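Local atomic coordinates of cellobiose 2-epimerase (Ruminococcus albus, PDB entry 3VW5), a protein that catalyses the reversible epimerisation of cellobiose to 4-O-beta-D-glucopyranosyl-D-mannose, acting on an unmodified sugar. Residues E68-A73 / S120-A125; F114-L119 / T190-A195; M270-S275 / I314-H319. The protein carries 2 engineered substitutions. All blocks are in the same frame, centred on the assembly; numbering follows the deposited sequence.

Contact 1 of 3, residues E68-A73 / S120-A125; sequences ELLDNA and SSYYRA
Leu70 and Ala73 meet Tyr122 and Ala125 in a small, wholly apolar helix-helix contact, partly buried between the two layers of the barrel, where helix 67-84 of the outer ring packs on helix 109-126 of the inner ring. The axes of the two short segments come no nearer than 11.2 Å and run roughly antiparallel, 141° between their directions, so side chains rather than backbones bridge the gap. Leu70 does so with one methyl: CG lies opposite the backbone N (chi1 -170°), which brings CD1 forward to 4.1 Å from Ala125 CB. The same methyl borders the Tyr122 ring, with Leu70 CD1 4.2 Å from CE1. One turn further along helix 67-84, Ala73 points its methyl at helix 109-126, and its CB sits 4.1 Å from Tyr122 CD1 and as far from CE1. Both aliphatic groups approach the ring obliquely, on the CD1-CE1 side. In the (alpha/alpha)6 fold two concentric rings of six helices are held together by such contacts between layers, and Tyr122 is the wide group that fills this one. Its ring also stacks on Tyr77 of the outer helix, and its side chain touches Ser58 of helix 47-64 and Ala131 of helix 129-145. At the preceding position, Ser121 turns to another partner, its OG hydrogen-bonded to Asn59 ND2.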
loop_
_atom_site.group_PDB
_atom_site.type_symbol
_atom_site.label_atom_id
_atom_site.label_comp_id
_atom_site.label_asym_id
_atom_site.label_seq_id
_atom_site.Cartn_x
_atom_site.Cartn_y
_atom_site.Cartn_z
ATOM N N GLU A 68 1.514 -19.812 -13.459
ATOM C CA GLU A 68 2.585 -19.658 -12.490
ATOM C C GLU A 68 2.235 -18.572 -11.474
ATOM O O GLU A 68 2.438 -18.748 -10.273
ATOM C CB GLU A 68 3.905 -19.323 -13.197
ATOM C CG GLU A 68 5.126 -20.030 -12.603
ATOM C CD GLU A 68 6.327 -20.078 -13.569
ATOM O OE1 GLU A 68 7.371 -19.412 -13.290
ATOM O OE2 GLU A 68 6.226 -20.797 -14.601
ATOM N N LEU A 69 1.703 -17.453 -11.954
ATOM C CA LEU A 69 1.385 -16.341 -11.070
ATOM C C LEU A 69 0.311 -16.707 -10.049
ATOM O O LEU A 69 0.444 -16.386 -8.854
ATOM C CB LEU A 69 0.977 -15.106 -11.865
ATOM C CG LEU A 69 2.043 -14.651 -12.868
ATOM C CD1 LEU A 69 1.512 -13.554 -13.779
ATOM C CD2 LEU A 69 3.348 -14.227 -12.159
ATOM N N LEU A 70 -0.741 -17.388 -10.509
ATOM C CA LEU A 70 -1.791 -17.848 -9.609
ATOM C C LEU A 70 -1.305 -18.915 -8.648
ATOM O O LEU A 70 -1.775 -18.990 -7.523
ATOM C CB LEU A 70 -3.013 -18.351 -10.367
ATOM C CG LEU A 70 -4.235 -18.627 -9.465
ATOM C CD1 LEU A 70 -4.813 -17.345 -8.891
ATOM C CD2 LEU A 70 -5.319 -19.384 -10.217
ATOM N N ASP A 71 -0.359 -19.735 -9.074
ATOM C CA ASP A 71 0.192 -20.752 -8.182
ATOM C C ASP A 71 0.980 -20.104 -7.021
ATOM O O ASP A 71 0.888 -20.543 -5.868
ATOM C CB ASP A 71 1.044 -21.770 -8.959
ATOM C CG ASP A 71 1.422 -22.989 -8.115
ATOM O OD1 ASP A 71 0.644 -23.366 -7.203
ATOM O OD2 ASP A 71 2.502 -23.584 -8.355
ATOM N N ASN A 72 1.747 -19.060 -7.339
ATOM C CA ASN A 72 2.460 -18.273 -6.334
ATOM C C ASN A 72 1.521 -17.510 -5.398
ATOM O O ASN A 72 1.722 -17.497 -4.177
ATOM C CB ASN A 72 3.430 -17.308 -7.010
ATOM C CG ASN A 72 4.701 -17.997 -7.478
ATOM O OD1 ASN A 72 5.093 -19.050 -6.959
ATOM N ND2 ASN A 72 5.351 -17.405 -8.468
ATOM N N ALA A 73 0.496 -16.880 -5.973
ATOM C CA ALA A 73 -0.577 -16.321 -5.168
ATOM C C ALA A 73 -1.066 -17.385 -4.191
ATOM O O ALA A 73 -1.063 -17.176 -2.970
ATOM C CB ALA A 73 -1.713 -15.807 -6.032
ATOM N N SER A 120 -9.397 -10.463 -0.747
ATOM C CA SER A 120 -10.437 -10.067 -1.687
ATOM C C SER A 120 -9.925 -10.268 -3.086
ATOM O O SER A 120 -10.613 -10.800 -3.944
ATOM C CB SER A 120 -10.848 -8.611 -1.491
ATOM O OG SER A 120 -11.479 -8.420 -0.239
ATOM N N SER A 121 -8.695 -9.841 -3.304
ATOM C CA SER A 121 -8.080 -9.915 -4.618
ATOM C C SER A 121 -7.867 -11.356 -5.056
ATOM O O SER A 121 -8.031 -11.684 -6.221
ATOM C CB SER A 121 -6.749 -9.171 -4.597
ATOM O OG SER A 121 -6.970 -7.801 -4.815
ATOM N N TYR A 122 -7.498 -12.210 -4.112
ATOM C CA TYR A 122 -7.226 -13.601 -4.426
ATOM C C TYR A 122 -8.519 -14.279 -4.821
ATOM O O TYR A 122 -8.537 -15.096 -5.745
ATOM C CB TYR A 122 -6.593 -14.322 -3.246
ATOM C CG TYR A 122 -6.364 -15.786 -3.510
ATOM C CD1 TYR A 122 -5.458 -16.201 -4.473
ATOM C CD2 TYR A 122 -7.056 -16.759 -2.789
ATOM C CE1 TYR A 122 -5.245 -17.536 -4.709
ATOM C CE2 TYR A 122 -6.854 -18.096 -3.017
ATOM C CZ TYR A 122 -5.949 -18.485 -3.985
ATOM O OH TYR A 122 -5.758 -19.830 -4.223
ATOM N N TYR A 123 -9.605 -13.918 -4.139
ATOM C CA TYR A 123 -10.934 -14.372 -4.540
ATOM C C TYR A 123 -11.273 -13.918 -5.966
ATOM O O TYR A 123 -11.667 -14.734 -6.796
ATOM C CB TYR A 123 -12.007 -13.919 -3.537
ATOM C CG TYR A 123 -13.432 -14.105 -4.025
ATOM C CD1 TYR A 123 -13.974 -15.389 -4.203
ATOM C CD2 TYR A 123 -14.232 -13.003 -4.313
ATOM C CE1 TYR A 123 -15.261 -15.559 -4.652
ATOM C CE2 TYR A 123 -15.511 -13.157 -4.761
ATOM C CZ TYR A 123 -16.028 -14.437 -4.929
ATOM O OH TYR A 123 -17.320 -14.580 -5.374
ATOM N N ARG A 124 -11.117 -12.629 -6.263
ATOM C CA ARG A 124 -11.377 -12.149 -7.620
ATOM C C ARG A 124 -10.500 -12.888 -8.614
ATOM O O ARG A 124 -10.779 -12.935 -9.805
ATOM C CB ARG A 124 -11.122 -10.649 -7.738
ATOM C CG ARG A 124 -12.078 -9.803 -6.933
ATOM C CD ARG A 124 -11.818 -8.325 -7.163
ATOM N NE ARG A 124 -11.915 -7.960 -8.571
ATOM C CZ ARG A 124 -11.021 -7.221 -9.225
ATOM N NH1 ARG A 124 -9.927 -6.764 -8.605
ATOM N NH2 ARG A 124 -11.223 -6.940 -10.511
ATOM N N ALA A 125 -9.421 -13.461 -8.110
ATOM C CA ALA A 125 -8.457 -14.108 -8.972
ATOM C C ALA A 125 -8.795 -15.575 -9.223
ATOM O O ALA A 125 -8.649 -16.041 -10.346
ATOM C CB ALA A 125 -7.047 -13.974 -8.393
#

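Contact 2 of 3, residues F114-L119 / T190-A195; sequences FAIYAL and TELYKA
Glu191 meets Tyr117 where the two segments come nearest, their CA atoms 5.9 Å apart. Its CB lies at the edge of the tyrosine ring, close to the ring plane and 3.5 Å from CD1, while CG follows the rim and reaches 3.7 Å from Tyr117 O. With CG opposite the backbone N (chi1 -171°) and the chain bent at chi2, the carboxylate is carried along helix 109-126 and stands at 80° to the ring. There Ser121 OG donates a hydrogen bond and Arg124 NH1 forms a salt bridge, two pairings that grip OE1 of this buried acid. The Tyr117 ring stacks on Trp55, and its OH is hydrogen-bonded to Arg377 NH1. Replacing Tyr117 by an alanine would probably leave Glu191 CB without the ring edge it packs on, Trp55 without its stacking partner and Arg377 without the hydroxyl. Leu192, next in sequence, uses its branch point: CG lies 4.1 Å from Ile116 CG2. Both segments belong to the inner ring of the (alpha/alpha)6 barrel, so the contact joins neighbouring inner helices. Ile116 continues outward onto Leu138 and Ile142 of helix 129-145, while Thr190 and Tyr193 pass the packing on to the next inner helix, 241-258.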
loop_
_atom_site.group_PDB
_atom_site.type_symbol
_atom_site.label_atom_id
_atom_site.label_comp_id
_atom_site.label_asym_id
_atom_site.label_seq_id
_atom_site.Cartn_x
_atom_site.Cartn_y
_atom_site.Cartn_z
ATOM N N PHE A 114 -4.997 -4.937 5.291
ATOM C CA PHE A 114 -4.239 -5.405 4.147
ATOM C C PHE A 114 -4.565 -6.853 3.818
ATOM O O PHE A 114 -4.774 -7.197 2.654
ATOM C CB PHE A 114 -2.742 -5.236 4.368
ATOM C CG PHE A 114 -2.149 -4.178 3.532
ATOM C CD1 PHE A 114 -2.004 -4.376 2.165
ATOM C CD2 PHE A 114 -1.755 -2.958 4.096
ATOM C CE1 PHE A 114 -1.470 -3.373 1.363
ATOM C CE2 PHE A 114 -1.209 -1.945 3.311
ATOM C CZ PHE A 114 -1.070 -2.152 1.938
ATOM N N ALA A 115 -4.589 -7.694 4.851
ATOM C CA ALA A 115 -5.091 -9.061 4.713
ATOM C C ALA A 115 -6.419 -9.080 3.929
ATOM O O ALA A 115 -6.574 -9.841 2.975
ATOM C CB ALA A 115 -5.243 -9.714 6.080
ATOM N N ILE A 116 -7.364 -8.230 4.322
ATOM C CA ILE A 116 -8.623 -8.119 3.587
ATOM C C ILE A 116 -8.423 -7.763 2.112
ATOM O O ILE A 116 -9.046 -8.352 1.236
ATOM C CB ILE A 116 -9.551 -7.086 4.243
ATOM C CG1 ILE A 116 -10.018 -7.598 5.595
ATOM C CG2 ILE A 116 -10.741 -6.754 3.346
ATOM C CD1 ILE A 116 -10.466 -6.484 6.509
ATOM N N TYR A 117 -7.557 -6.787 1.851
ATOM C CA TYR A 117 -7.255 -6.326 0.500
ATOM C C TYR A 117 -6.736 -7.472 -0.382
ATOM O O TYR A 117 -7.207 -7.671 -1.505
ATOM C CB TYR A 117 -6.234 -5.203 0.600
ATOM C CG TYR A 117 -5.907 -4.483 -0.682
ATOM C CD1 TYR A 117 -6.889 -4.155 -1.594
ATOM C CD2 TYR A 117 -4.599 -4.095 -0.960
ATOM C CE1 TYR A 117 -6.583 -3.471 -2.762
ATOM C CE2 TYR A 117 -4.280 -3.412 -2.123
ATOM C CZ TYR A 117 -5.272 -3.095 -3.017
ATOM O OH TYR A 117 -4.948 -2.418 -4.170
ATOM N N ALA A 118 -5.767 -8.214 0.151
ATOM C CA ALA A 118 -5.165 -9.364 -0.511
ATOM C C ALA A 118 -6.166 -10.517 -0.705
ATOM O O ALA A 118 -6.277 -11.051 -1.799
ATOM C CB ALA A 118 -3.963 -9.852 0.269
ATOM N N LEU A 119 -6.867 -10.914 0.354
ATOM C CA LEU A 119 -7.824 -12.017 0.272
ATOM C C LEU A 119 -8.905 -11.700 -0.757
ATOM O O LEU A 119 -9.273 -12.562 -1.562
ATOM C CB LEU A 119 -8.437 -12.330 1.642
ATOM C CG LEU A 119 -7.486 -13.006 2.648
ATOM C CD1 LEU A 119 -8.011 -12.947 4.092
ATOM C CD2 LEU A 119 -7.107 -14.439 2.266
ATOM N N THR A 190 -12.703 -1.032 -0.482
ATOM C CA THR A 190 -12.926 -0.855 -1.909
ATOM C C THR A 190 -12.842 -2.202 -2.618
ATOM O O THR A 190 -13.676 -2.510 -3.459
ATOM C CB THR A 190 -11.914 0.114 -2.543
ATOM O OG1 THR A 190 -12.039 1.395 -1.928
ATOM C CG2 THR A 190 -12.173 0.258 -4.039
ATOM N N GLU A 191 -11.847 -3.007 -2.268
ATOM C CA GLU A 191 -11.602 -4.259 -2.975
ATOM C C GLU A 191 -12.629 -5.318 -2.585
ATOM O O GLU A 191 -13.041 -6.105 -3.418
ATOM C CB GLU A 191 -10.159 -4.761 -2.737
ATOM C CG GLU A 191 -9.709 -5.946 -3.594
ATOM C CD GLU A 191 -9.520 -5.588 -5.073
ATOM O OE1 GLU A 191 -9.116 -6.480 -5.868
ATOM O OE2 GLU A 191 -9.769 -4.416 -5.449
ATOM N N LEU A 192 -13.028 -5.334 -1.316
ATOM C CA LEU A 192 -14.051 -6.254 -0.828
ATOM C C LEU A 192 -15.377 -5.941 -1.493
ATOM O O LEU A 192 -16.164 -6.832 -1.752
ATOM C CB LEU A 192 -14.234 -6.122 0.685
ATOM C CG LEU A 192 -14.373 -7.413 1.499
ATOM C CD1 LEU A 192 -15.146 -7.154 2.795
ATOM C CD2 LEU A 192 -15.005 -8.530 0.687
ATOM N N TYR A 193 -15.632 -4.666 -1.759
ATOM C CA TYR A 193 -16.899 -4.290 -2.368
ATOM C C TYR A 193 -16.869 -4.634 -3.853
ATOM O O TYR A 193 -17.836 -5.151 -4.400
ATOM C CB TYR A 193 -17.198 -2.806 -2.145
ATOM C CG TYR A 193 -18.521 -2.366 -2.704
ATOM C CD1 TYR A 193 -19.696 -2.504 -1.963
ATOM C CD2 TYR A 193 -18.606 -1.829 -3.974
ATOM C CE1 TYR A 193 -20.909 -2.114 -2.471
ATOM C CE2 TYR A 193 -19.817 -1.431 -4.501
ATOM C CZ TYR A 193 -20.972 -1.572 -3.743
ATOM O OH TYR A 193 -22.187 -1.175 -4.274
ATOM N N LYS A 194 -15.743 -4.350 -4.495
ATOM C CA LYS A 194 -15.523 -4.746 -5.879
ATOM C C LYS A 194 -15.780 -6.240 -6.030
ATOM O O LYS A 194 -16.409 -6.681 -6.988
ATOM C CB LYS A 194 -14.086 -4.404 -6.296
ATOM C CG LYS A 194 -13.670 -4.907 -7.669
ATOM C CD LYS A 194 -12.947 -3.816 -8.436
ATOM C CE LYS A 194 -13.586 -3.576 -9.809
ATOM N NZ LYS A 194 -13.018 -2.363 -10.492
ATOM N N ALA A 195 -15.305 -7.013 -5.060
ATOM C CA ALA A 195 -15.397 -8.464 -5.128
ATOM C C ALA A 195 -16.821 -9.022 -5.022
ATOM O O ALA A 195 -17.129 -10.049 -5.644
ATOM C CB ALA A 195 -14.505 -9.108 -4.072
#

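Contact 3 of 3, residues M270-S275 / I314-H319; sequences MDLKIS and INAYQH
Ser275 and Ala316 form the close-packed part of this contact between outer helix 261-281 and inner helix 303-318, with Leu272 beside them. Both side chains are short and turned toward the other helix: Ala316 CB lies 3.5 Å from Ser275 OG and 3.8 Å from Ser275 CB. With OG anti to the carbonyl carbon (chi1 -84°), Ser275 sets its hydroxyl against that methyl. Leu272 completes this side with CD2, 3.6 Å from Ala316 O and 4.1 Å from Ala316 CB. Phe325 of outer helix 323-340 touches both Leu272 and Ala316. Toward His319 the fit is looser and partly open to solvent. Leu272 CD1 borders the backbone, 3.7 Å from His319 O, but stays 4.4 Å from His319 CB. The imidazole looks back to its own helix instead: His319 ND1 donates to Asn315 O at 2.9 Å, nearly straight at 163°, with the acceptor in the ring plane. Because this donor lies above the carbonyl plane and His319 N comes from the opposite face, Asn315 O is gripped from both faces. Asn315 itself binds Asp252 and Arg385 through its amide. Across the two layers of the barrel, then, adhesion rests on methyl groups set against a hydroxyl and two backbone carbonyls, while the hydrogen bond from ND1 fixes the rotation of the His319 ring.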
loop_
_atom_site.group_PDB
_atom_site.type_symbol
_atom_site.label_atom_id
_atom_site.label_comp_id
_atom_site.label_asym_id
_atom_site.label_seq_id
_atom_site.Cartn_x
_atom_site.Cartn_y
_atom_site.Cartn_z
ATOM N N MET A 270 -11.537 17.347 -5.028
ATOM C CA MET A 270 -10.622 17.393 -3.894
ATOM C C MET A 270 -9.284 16.752 -4.268
ATOM O O MET A 270 -8.220 17.338 -4.066
ATOM C CB MET A 270 -11.226 16.685 -2.680
ATOM C CG MET A 270 -10.430 16.879 -1.394
ATOM S SD MET A 270 -11.036 15.876 -0.020
ATOM C CE MET A 270 -10.632 14.226 -0.584
ATOM N N ASP A 271 -9.351 15.553 -4.835
ATOM C CA ASP A 271 -8.152 14.819 -5.224
ATOM C C ASP A 271 -7.261 15.576 -6.220
ATOM O O ASP A 271 -6.020 15.590 -6.079
ATOM C CB ASP A 271 -8.546 13.446 -5.766
ATOM C CG ASP A 271 -9.146 12.565 -4.694
ATOM O OD1 ASP A 271 -8.791 12.771 -3.511
ATOM O OD2 ASP A 271 -9.967 11.679 -5.024
ATOM N N LEU A 272 -7.895 16.202 -7.215
ATOM C CA LEU A 272 -7.180 17.067 -8.144
ATOM C C LEU A 272 -6.454 18.189 -7.393
ATOM O O LEU A 272 -5.301 18.510 -7.697
ATOM C CB LEU A 272 -8.128 17.652 -9.192
ATOM C CG LEU A 272 -8.217 16.892 -10.520
ATOM C CD1 LEU A 272 -9.228 17.531 -11.443
ATOM C CD2 LEU A 272 -6.868 16.818 -11.203
ATOM N N LYS A 273 -7.121 18.787 -6.408
ATOM C CA LYS A 273 -6.503 19.888 -5.687
ATOM C C LYS A 273 -5.250 19.406 -4.987
ATOM O O LYS A 273 -4.244 20.108 -4.954
ATOM C CB LYS A 273 -7.468 20.510 -4.676
ATOM C CG LYS A 273 -8.408 21.533 -5.274
ATOM C CD LYS A 273 -9.381 22.032 -4.244
ATOM C CE LYS A 273 -10.635 22.571 -4.910
ATOM N NZ LYS A 273 -11.731 22.750 -3.908
ATOM N N ILE A 274 -5.325 18.204 -4.429
ATOM C CA ILE A 274 -4.189 17.589 -3.761
ATOM C C ILE A 274 -3.120 17.248 -4.798
ATOM O O ILE A 274 -1.940 17.468 -4.570
ATOM C CB ILE A 274 -4.619 16.329 -2.977
ATOM C CG1 ILE A 274 -5.700 16.703 -1.950
ATOM C CG2 ILE A 274 -3.403 15.640 -2.328
ATOM C CD1 ILE A 274 -6.338 15.524 -1.274
ATOM N N SER A 275 -3.550 16.721 -5.941
ATOM C CA SER A 275 -2.638 16.433 -7.036
ATOM C C SER A 275 -1.859 17.658 -7.487
ATOM O O SER A 275 -0.640 17.590 -7.671
ATOM C CB SER A 275 -3.398 15.873 -8.223
ATOM O OG SER A 275 -3.580 14.486 -8.068
ATOM N N ILE A 314 -0.928 10.139 -13.338
ATOM C CA ILE A 314 -1.655 9.640 -14.496
ATOM C C ILE A 314 -3.152 9.767 -14.237
ATOM O O ILE A 314 -3.903 10.258 -15.084
ATOM C CB ILE A 314 -1.273 8.184 -14.820
ATOM C CG1 ILE A 314 0.163 8.145 -15.364
ATOM C CG2 ILE A 314 -2.271 7.559 -15.798
ATOM C CD1 ILE A 314 0.661 6.764 -15.697
ATOM N N ASN A 315 -3.561 9.341 -13.046
ATOM C CA ASN A 315 -4.924 9.506 -12.576
ATOM C C ASN A 315 -5.388 10.962 -12.620
ATOM O O ASN A 315 -6.531 11.251 -12.998
ATOM C CB ASN A 315 -5.057 8.961 -11.157
ATOM C CG ASN A 315 -6.487 8.944 -10.678
ATOM O OD1 ASN A 315 -7.262 8.059 -11.046
ATOM N ND2 ASN A 315 -6.849 9.919 -9.854
ATOM N N ALA A 316 -4.502 11.878 -12.230
ATOM C CA ALA A 316 -4.836 13.299 -12.234
ATOM C C ALA A 316 -5.049 13.784 -13.668
ATOM O O ALA A 316 -5.956 14.585 -13.931
ATOM C CB ALA A 316 -3.767 14.122 -11.531
ATOM N N TYR A 317 -4.228 13.289 -14.593
ATOM C CA TYR A 317 -4.437 13.570 -16.007
ATOM C C TYR A 317 -5.821 13.059 -16.417
ATOM O O TYR A 317 -6.650 13.813 -16.934
ATOM C CB TYR A 317 -3.345 12.925 -16.868
ATOM C CG TYR A 317 -3.644 12.995 -18.349
ATOM C CD1 TYR A 317 -3.521 14.197 -19.044
ATOM C CD2 TYR A 317 -4.072 11.869 -19.051
ATOM C CE1 TYR A 317 -3.808 14.277 -20.399
ATOM C CE2 TYR A 317 -4.362 11.934 -20.410
ATOM C CZ TYR A 317 -4.227 13.141 -21.083
ATOM O OH TYR A 317 -4.512 13.229 -22.437
ATOM N N GLN A 318 -6.077 11.781 -16.152
ATOM C CA GLN A 318 -7.356 11.173 -16.506
ATOM C C GLN A 318 -8.582 11.949 -16.007
ATOM O O GLN A 318 -9.624 11.930 -16.650
ATOM C CB GLN A 318 -7.421 9.729 -16.034
ATOM C CG GLN A 318 -6.516 8.808 -16.808
ATOM C CD GLN A 318 -6.655 7.355 -16.382
ATOM O OE1 GLN A 318 -6.558 7.024 -15.196
ATOM N NE2 GLN A 318 -6.877 6.477 -17.352
ATOM N N HIS A 319 -8.458 12.629 -14.873
ATOM C CA HIS A 319 -9.577 13.386 -14.320
ATOM C C HIS A 319 -9.558 14.852 -14.729
ATOM O O HIS A 319 -10.440 15.612 -14.329
ATOM C CB HIS A 319 -9.583 13.309 -12.794
ATOM C CG HIS A 319 -10.098 12.013 -12.250
ATOM N ND1 HIS A 319 -9.321 10.878 -12.164
ATOM C CD2 HIS A 319 -11.305 11.678 -11.736
ATOM C CE1 HIS A 319 -10.030 9.899 -11.634
ATOM N NE2 HIS A 319 -11.236 10.358 -11.364
#

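In the fold
Contacts 1 and 3 each join an outer helix to an inner one, some 30 Å apart between centres on the ring, and both are only partly buried; contact 2 joins two inner helices, lies nearest the centre of the chain and has all its touching residues buried. Contacts 1 and 2 share helix 109-126 and touch each other through the Glu191 carboxylate of contact 2. Contact 3 stands apart, its nearest atoms about 11 Å from contact 2. No hydrogen bond crosses any of the three, yet contact 1 is purely apolar, contact 2 includes a buried acid and contact 3 sets methyls against oxygens.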